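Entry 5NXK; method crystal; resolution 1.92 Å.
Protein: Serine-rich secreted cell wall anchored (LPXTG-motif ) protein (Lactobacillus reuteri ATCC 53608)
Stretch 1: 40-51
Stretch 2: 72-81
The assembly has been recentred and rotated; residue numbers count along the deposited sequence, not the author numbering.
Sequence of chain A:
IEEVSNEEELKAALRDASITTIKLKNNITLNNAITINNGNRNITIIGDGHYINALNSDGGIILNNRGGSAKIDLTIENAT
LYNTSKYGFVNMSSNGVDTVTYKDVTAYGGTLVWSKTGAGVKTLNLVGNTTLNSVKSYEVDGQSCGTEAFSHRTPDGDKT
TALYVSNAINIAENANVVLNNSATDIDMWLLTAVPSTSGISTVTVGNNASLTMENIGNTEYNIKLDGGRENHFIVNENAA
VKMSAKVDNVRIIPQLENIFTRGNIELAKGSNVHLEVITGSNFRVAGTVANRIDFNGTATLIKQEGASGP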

ATOM      1  N   ASN A  40      -6.980  21.267   3.412  1.00 29.83           N
ATOM      2  CA  ASN A  40      -6.892  20.384   4.565  1.00 31.69           C
ATOM      3  C   ASN A  40      -8.196  19.625   4.732  1.00 36.90           C
ATOM      4  O   ASN A  40      -9.265  20.223   4.752  1.00 37.25           O
ATOM      5  CB  ASN A  40      -6.589  21.167   5.851  1.00 32.38           C
ATOM      6  CG  ASN A  40      -5.173  21.744   5.877  1.00 43.13           C
ATOM      7  OD1 ASN A  40      -4.224  21.127   5.389  1.00 41.08           O
ATOM      8  ND2 ASN A  40      -5.031  22.940   6.456  1.00 41.26           N
ATOM      9  N   ARG A  41      -8.106  18.302   4.833  1.00 31.59           N
ATOM     10  CA  ARG A  41      -9.290  17.464   4.984  1.00 30.63           C
ATOM     11  C   ARG A  41      -9.009  16.349   5.967  1.00 32.93           C
ATOM     12  O   ARG A  41      -7.925  15.767   5.982  1.00 30.77           O
ATOM     13  CB  ARG A  41      -9.747  16.874   3.646  1.00 30.38           C
ATOM     14  CG  ARG A  41     -10.262  17.896   2.634  1.00 32.30           C
ATOM     15  CD  ARG A  41     -11.529  18.624   3.117  1.00 30.57           C
ATOM     16  NE  ARG A  41     -12.674  17.738   3.350  1.00 34.16           N
ATOM     17  CZ  ARG A  41     -13.429  17.219   2.383  1.00 32.52           C
ATOM     18  NH1 ARG A  41     -13.145  17.475   1.112  1.00 29.20           N
ATOM     19  NH2 ARG A  41     -14.460  16.432   2.678  1.00 30.47           N
ATOM     20  N   ASN A  42      -9.995  16.089   6.810  1.00 36.43           N
ATOM     21  CA  ASN A  42      -9.996  14.945   7.697  1.00 37.62           C
ATOM     22  C   ASN A  42     -11.275  14.152   7.439  1.00 37.89           C
ATOM     23  O   ASN A  42     -12.351  14.543   7.879  1.00 35.31           O
ATOM     24  CB  ASN A  42      -9.904  15.414   9.148  1.00 44.54           C
ATOM     25  CG  ASN A  42     -10.030  14.282  10.142  1.00 64.84           C
ATOM     26  OD1 ASN A  42      -9.593  13.160   9.890  1.00 67.59           O
ATOM     27  ND2 ASN A  42     -10.644  14.573  11.288  1.00 75.98           N
ATOM     28  N   ILE A  43     -11.156  13.033   6.731  1.00 32.77           N
ATOM     29  CA  ILE A  43     -12.332  12.327   6.228  1.00 31.50           C
ATOM     30  C   ILE A  43     -12.372  10.880   6.682  1.00 39.55           C
ATOM     31  O   ILE A  43     -11.384  10.150   6.551  1.00 34.25           O
ATOM     32  CB  ILE A  43     -12.385  12.337   4.683  1.00 31.71           C
ATOM     33  CG1 ILE A  43     -12.403  13.773   4.143  1.00 30.92           C
ATOM     34  CG2 ILE A  43     -13.582  11.541   4.179  1.00 35.05           C
ATOM     35  CD1 ILE A  43     -12.183  13.860   2.629  1.00 32.06           C
ATOM     36  N   THR A  44     -13.516  10.473   7.219  1.00 38.27           N
ATOM     37  CA  THR A  44     -13.733   9.088   7.596  1.00 39.19           C
ATOM     38  C   THR A  44     -14.942   8.521   6.883  1.00 39.63           C
ATOM     39  O   THR A  44     -16.049   9.052   7.002  1.00 38.31           O
ATOM     40  CB  THR A  44     -13.934   8.945   9.111  1.00 42.15           C
ATOM     41  OG1 THR A  44     -12.781   9.457   9.786  1.00 43.09           O
ATOM     42  CG2 THR A  44     -14.143   7.479   9.486  1.00 40.14           C
ATOM     43  N   ILE A  45     -14.730   7.449   6.134  1.00 30.47           N
ATOM     44  CA  ILE A  45     -15.835   6.741   5.522  1.00 26.38           C
ATOM     45  C   ILE A  45     -16.172   5.517   6.336  1.00 34.02           C
ATOM     46  O   ILE A  45     -15.359   4.596   6.453  1.00 34.59           O
ATOM     47  CB  ILE A  45     -15.526   6.294   4.084  1.00 29.13           C
ATOM     48  CG1 ILE A  45     -15.196   7.495   3.200  1.00 28.18           C
ATOM     49  CG2 ILE A  45     -16.706   5.496   3.517  1.00 32.37           C
ATOM     50  CD1 ILE A  45     -14.974   7.122   1.738  1.00 35.18           C
ATOM     51  N   ILE A  46     -17.366   5.515   6.914  1.00 33.43           N
ATOM     52  CA  ILE A  46     -17.856   4.365   7.665  1.00 38.84           C
ATOM     53  C   ILE A  46     -18.607   3.432   6.718  1.00 39.05           C
ATOM     54  O   ILE A  46     -19.680   3.776   6.212  1.00 34.33           O
ATOM     55  CB  ILE A  46     -18.778   4.785   8.823  1.00 38.61           C
ATOM     56  CG1 ILE A  46     -18.010   5.658   9.818  1.00 40.32           C
ATOM     57  CG2 ILE A  46     -19.344   3.563   9.512  1.00 33.80           C
ATOM     58  CD1 ILE A  46     -18.891   6.287  10.887  1.00 45.36           C
ATOM     59  N   GLY A  47     -18.033   2.262   6.458  1.00 34.21           N
ATOM     60  CA  GLY A  47     -18.551   1.410   5.406  1.00 30.64           C
ATOM     61  C   GLY A  47     -19.810   0.641   5.743  1.00 32.91           C
ATOM     62  O   GLY A  47     -20.621   0.349   4.854  1.00 36.10           O
ATOM     63  N   ASP A  48     -19.977   0.329   7.023  1.00 32.28           N
ATOM     64  CA  ASP A  48     -21.050  -0.545   7.496  1.00 40.51           C
ATOM     65  C   ASP A  48     -21.207  -1.826   6.651  1.00 40.35           C
ATOM     66  O   ASP A  48     -22.325  -2.280   6.382  1.00 36.94           O
ATOM     67  CB  ASP A  48     -22.378   0.216   7.551  1.00 53.04           C
ATOM     68  CG  ASP A  48     -23.377  -0.436   8.499  1.00 70.41           C
ATOM     69  OD1 ASP A  48     -22.944  -0.964   9.548  1.00 74.85           O
ATOM     70  OD2 ASP A  48     -24.591  -0.422   8.195  1.00 74.61           O
ATOM     71  N   GLY A  49     -20.087  -2.400   6.229  1.00 34.09           N
ATOM     72  CA  GLY A  49     -20.104  -3.663   5.510  1.00 31.28           C
ATOM     73  C   GLY A  49     -20.387  -3.521   4.023  1.00 41.40           C
ATOM     74  O   GLY A  49     -20.408  -4.523   3.302  1.00 40.51           O
ATOM     75  N   HIS A  50     -20.576  -2.287   3.544  1.00 32.46           N
ATOM     76  CA  HIS A  50     -20.896  -2.092   2.134  1.00 28.75           C
ATOM     77  C   HIS A  50     -19.650  -2.063   1.258  1.00 30.66           C
ATOM     78  O   HIS A  50     -18.536  -2.018   1.765  1.00 32.78           O
ATOM     79  CB  HIS A  50     -21.694  -0.804   1.954  1.00 36.70           C
ATOM     80  CG  HIS A  50     -23.004  -0.811   2.673  1.00 51.05           C
ATOM     81  ND1 HIS A  50     -24.081  -1.558   2.242  1.00 58.28           N
ATOM     82  CD2 HIS A  50     -23.405  -0.191   3.807  1.00 50.99           C
ATOM     83  CE1 HIS A  50     -25.096  -1.378   3.070  1.00 58.22           C
ATOM     84  NE2 HIS A  50     -24.709  -0.561   4.031  1.00 57.01           N
ATOM     85  N   TYR A  51     -19.837  -2.092  -0.059  1.00 33.26           N
ATOM     86  CA  TYR A  51     -18.690  -1.970  -0.946  1.00 31.28           C
ATOM     87  C   TYR A  51     -18.742  -0.675  -1.749  1.00 37.62           C
ATOM     88  O   TYR A  51     -19.798  -0.067  -1.906  1.00 32.59           O
ATOM     89  CB  TYR A  51     -18.579  -3.187  -1.892  1.00 34.78           C
ATOM     90  CG  TYR A  51     -19.590  -3.269  -3.034  1.00 33.94           C
ATOM     91  CD1 TYR A  51     -19.516  -2.404  -4.129  1.00 34.88           C
ATOM     92  CD2 TYR A  51     -20.567  -4.259  -3.051  1.00 37.58           C
ATOM     93  CE1 TYR A  51     -20.417  -2.487  -5.176  1.00 36.92           C
ATOM     94  CE2 TYR A  51     -21.478  -4.354  -4.102  1.00 41.74           C
ATOM     95  CZ  TYR A  51     -21.397  -3.464  -5.162  1.00 41.94           C
ATOM     96  OH  TYR A  51     -22.291  -3.544  -6.212  1.00 41.35           O
ATOM     97  N   ILE A  72      -4.254  15.867   3.574  1.00 29.86           N
ATOM     98  CA  ILE A  72      -5.478  15.053   3.575  1.00 25.27           C
ATOM     99  C   ILE A  72      -5.296  13.770   4.350  1.00 32.80           C
ATOM    100  O   ILE A  72      -4.392  12.985   4.066  1.00 29.73           O
ATOM    101  CB  ILE A  72      -5.951  14.682   2.154  1.00 29.05           C
ATOM    102  CG1 ILE A  72      -6.485  15.906   1.416  1.00 29.00           C
ATOM    103  CG2 ILE A  72      -7.076  13.646   2.204  1.00 31.82           C
ATOM    104  CD1 ILE A  72      -6.604  15.676  -0.076  1.00 27.86           C
ATOM    105  N   ASP A  73      -6.157  13.569   5.332  1.00 28.32           N
ATOM    106  CA  ASP A  73      -6.207  12.326   6.073  1.00 30.55           C
ATOM    107  C   ASP A  73      -7.525  11.628   5.710  1.00 31.00           C
ATOM    108  O   ASP A  73      -8.601  12.160   5.984  1.00 32.86           O
ATOM    109  CB  ASP A  73      -6.104  12.593   7.572  1.00 38.61           C
ATOM    110  CG  ASP A  73      -5.583  11.394   8.340  1.00 62.65           C
ATOM    111  OD1 ASP A  73      -6.341  10.413   8.507  1.00 74.92           O
ATOM    112  OD2 ASP A  73      -4.412  11.437   8.783  1.00 63.85           O
ATOM    113  N   LEU A  74      -7.440  10.488   5.023  1.00 27.43           N
ATOM    114  CA  LEU A  74      -8.625   9.743   4.576  1.00 25.45           C
ATOM    115  C   LEU A  74      -8.665   8.393   5.261  1.00 32.13           C
ATOM    116  O   LEU A  74      -7.726   7.616   5.131  1.00 29.17           O
ATOM    117  CB  LEU A  74      -8.617   9.556   3.057  1.00 28.90           C
ATOM    118  CG  LEU A  74      -9.706   8.649   2.466  1.00 30.58           C
ATOM    119  CD1 LEU A  74     -11.110   9.204   2.724  1.00 29.47           C
ATOM    120  CD2 LEU A  74      -9.478   8.458   0.977  1.00 31.76           C
ATOM    121  N   THR A  75      -9.727   8.119   6.007  1.00 31.21           N
ATOM    122  CA  THR A  75      -9.912   6.821   6.644  1.00 29.81           C
ATOM    123  C   THR A  75     -11.126   6.093   6.056  1.00 33.89           C
ATOM    124  O   THR A  75     -12.186   6.690   5.901  1.00 30.67           O
ATOM    125  CB  THR A  75     -10.068   7.002   8.173  1.00 31.90           C
ATOM    126  OG1 THR A  75      -8.854   7.549   8.703  1.00 35.74           O
ATOM    127  CG2 THR A  75     -10.332   5.698   8.861  1.00 29.19           C
ATOM    128  N   ILE A  76     -10.959   4.822   5.694  1.00 28.96           N
ATOM    129  CA  ILE A  76     -12.077   3.982   5.281  1.00 23.95           C
ATOM    130  C   ILE A  76     -12.167   2.783   6.221  1.00 29.14           C
ATOM    131  O   ILE A  76     -11.161   2.097   6.448  1.00 31.06           O
ATOM    132  CB  ILE A  76     -11.930   3.505   3.826  1.00 27.18           C
ATOM    133  CG1 ILE A  76     -11.773   4.711   2.888  1.00 29.26           C
ATOM    134  CG2 ILE A  76     -13.125   2.651   3.429  1.00 28.07           C
ATOM    135  CD1 ILE A  76     -11.658   4.353   1.413  1.00 34.63           C
ATOM    136  N   GLU A  77     -13.337   2.564   6.817  1.00 28.59           N
ATOM    137  CA  GLU A  77     -13.521   1.483   7.789  1.00 32.53           C
ATOM    138  C   GLU A  77     -14.606   0.532   7.338  1.00 32.72           C
ATOM    139  O   GLU A  77     -15.626   0.973   6.795  1.00 36.22           O
ATOM    140  CB  GLU A  77     -13.911   2.013   9.158  1.00 36.04           C
ATOM    141  CG  GLU A  77     -13.170   3.225   9.642  1.00 49.43           C
ATOM    142  CD  GLU A  77     -13.564   3.588  11.073  1.00 57.69           C
ATOM    143  OE1 GLU A  77     -12.828   4.355  11.734  1.00 56.55           O
ATOM    144  OE2 GLU A  77     -14.631   3.113  11.526  1.00 62.00           O
ATOM    145  N   ASN A  78     -14.381  -0.762   7.555  1.00 26.23           N
ATOM    146  CA  ASN A  78     -15.423  -1.782   7.443  1.00 25.40           C
ATOM    147  C   ASN A  78     -16.097  -1.734   6.085  1.00 30.73           C
ATOM    148  O   ASN A  78     -17.305  -1.550   5.972  1.00 32.84           O
ATOM    149  CB  ASN A  78     -16.440  -1.613   8.564  1.00 29.76           C
ATOM    150  CG  ASN A  78     -17.405  -2.790   8.656  1.00 42.80           C
ATOM    151  OD1 ASN A  78     -17.127  -3.884   8.144  1.00 41.44           O
ATOM    152  ND2 ASN A  78     -18.535  -2.575   9.314  1.00 41.23           N
ATOM    153  N   ALA A  79     -15.287  -1.867   5.046  1.00 30.94           N
ATOM    154  CA  ALA A  79     -15.797  -1.805   3.693  1.00 32.96           C
ATOM    155  C   ALA A  79     -15.022  -2.727   2.765  1.00 35.54           C
ATOM    156  O   ALA A  79     -13.900  -3.162   3.063  1.00 37.25           O
ATOM    157  CB  ALA A  79     -15.751  -0.369   3.180  1.00 28.71           C
ATOM    158  N   THR A  80     -15.634  -3.028   1.637  1.00 30.76           N
ATOM    159  CA  THR A  80     -14.948  -3.743   0.584  1.00 31.19           C
ATOM    160  C   THR A  80     -14.675  -2.768  -0.542  1.00 34.27           C
ATOM    161  O   THR A  80     -15.573  -2.038  -0.964  1.00 33.96           O
ATOM    162  CB  THR A  80     -15.775  -4.929   0.092  1.00 31.33           C
ATOM    163  OG1 THR A  80     -16.043  -5.787   1.203  1.00 35.69           O
ATOM    164  CG2 THR A  80     -15.024  -5.703  -0.987  1.00 31.00           C
ATOM    165  N   LEU A  81     -13.439  -2.724  -1.020  1.00 25.83           N
ATOM    166  CA  LEU A  81     -13.114  -1.754  -2.052  1.00 29.02           C
ATOM    167  C   LEU A  81     -12.645  -2.448  -3.325  1.00 31.51           C
ATOM    168  O   LEU A  81     -11.747  -3.291  -3.276  1.00 26.68           O
ATOM    169  CB  LEU A  81     -12.027  -0.795  -1.550  1.00 28.47           C
ATOM    170  CG  LEU A  81     -12.269  -0.149  -0.180  1.00 26.24           C
ATOM    171  CD1 LEU A  81     -11.035   0.654   0.239  1.00 23.98           C
ATOM    172  CD2 LEU A  81     -13.510   0.739  -0.186  1.00 30.27           C
TER
HETATM  173  O   HOH W   1      -9.132  10.207   8.649  1.00 30.46           O
HETATM  174  O   HOH W   2     -18.946   0.343   9.757  1.00 35.50           O

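Two parallel β-strands, 41-46 and 72-77, pair in register through their backbones, and the contact continues past a tight turn and a chain corner into a second, shorter parallel ladder. The strand axes lie 10° apart and approach to 4.6 Å. Along the first ladder the odd-numbered residues of stretch 1 do the bonding: Asp73 N donates to Arg41 O (2.9 Å), Ile43 N to Asp73 O (2.8 Å), Thr75 N to Ile43 O (2.7 Å), Ile45 N to Thr75 O (2.7 Å) and Glu77 N to Ile45 O (2.9 Å), all nearly straight. Gly47 N to Glu77 O (2.8 Å) closes the series at a more bent 140°. CA-H...O contacts fill in between, as from Thr44 CA to Thr75 O (3.3 Å).

Paired residues put their side chains on the same face, and in places like sits beside like, as with Ile43-Leu74, Thr44-Thr75 and Ile45-Ile76. Ile43, Ile45, Leu74 and Ile76 form a buried apolar layer, with Ile43 CG2 3.7 Å from Leu74 CD1 and Ile45 CD1 4.2 Å from Ile76 CG1. The other face carries Asn42, Asp73 and the Thr44-Thr75 pair, whose OG1 and CB, respectively, are 4.0 Å apart. There water 1 hydrogen-bonds to Ile43 O (3.1 Å), Asp73 OD1 (2.8 Å) and Thr75 OG1 (2.7 Å), linking the strands.

Beyond Ile46 the register shifts by two. Gly47 to His50 make a type I' turn, closed by His50 N to Gly47 O (2.9 Å), while the second stretch turns its corner at Asn78. Asn78 O accepts from Gly49 N (2.9 Å), and water 2 accepts from both Asp48 N (2.9 Å) and Asn78 ND2 (3.0 Å). A CB on Gly47 would lie 2.2 Å from Asn78 O, a clash. Pairing then resumes: Thr80 N donates to His50 O (3.1 Å), and Tyr51 CB packs 3.9 Å from Thr80 CB while the Tyr51 ring leads away.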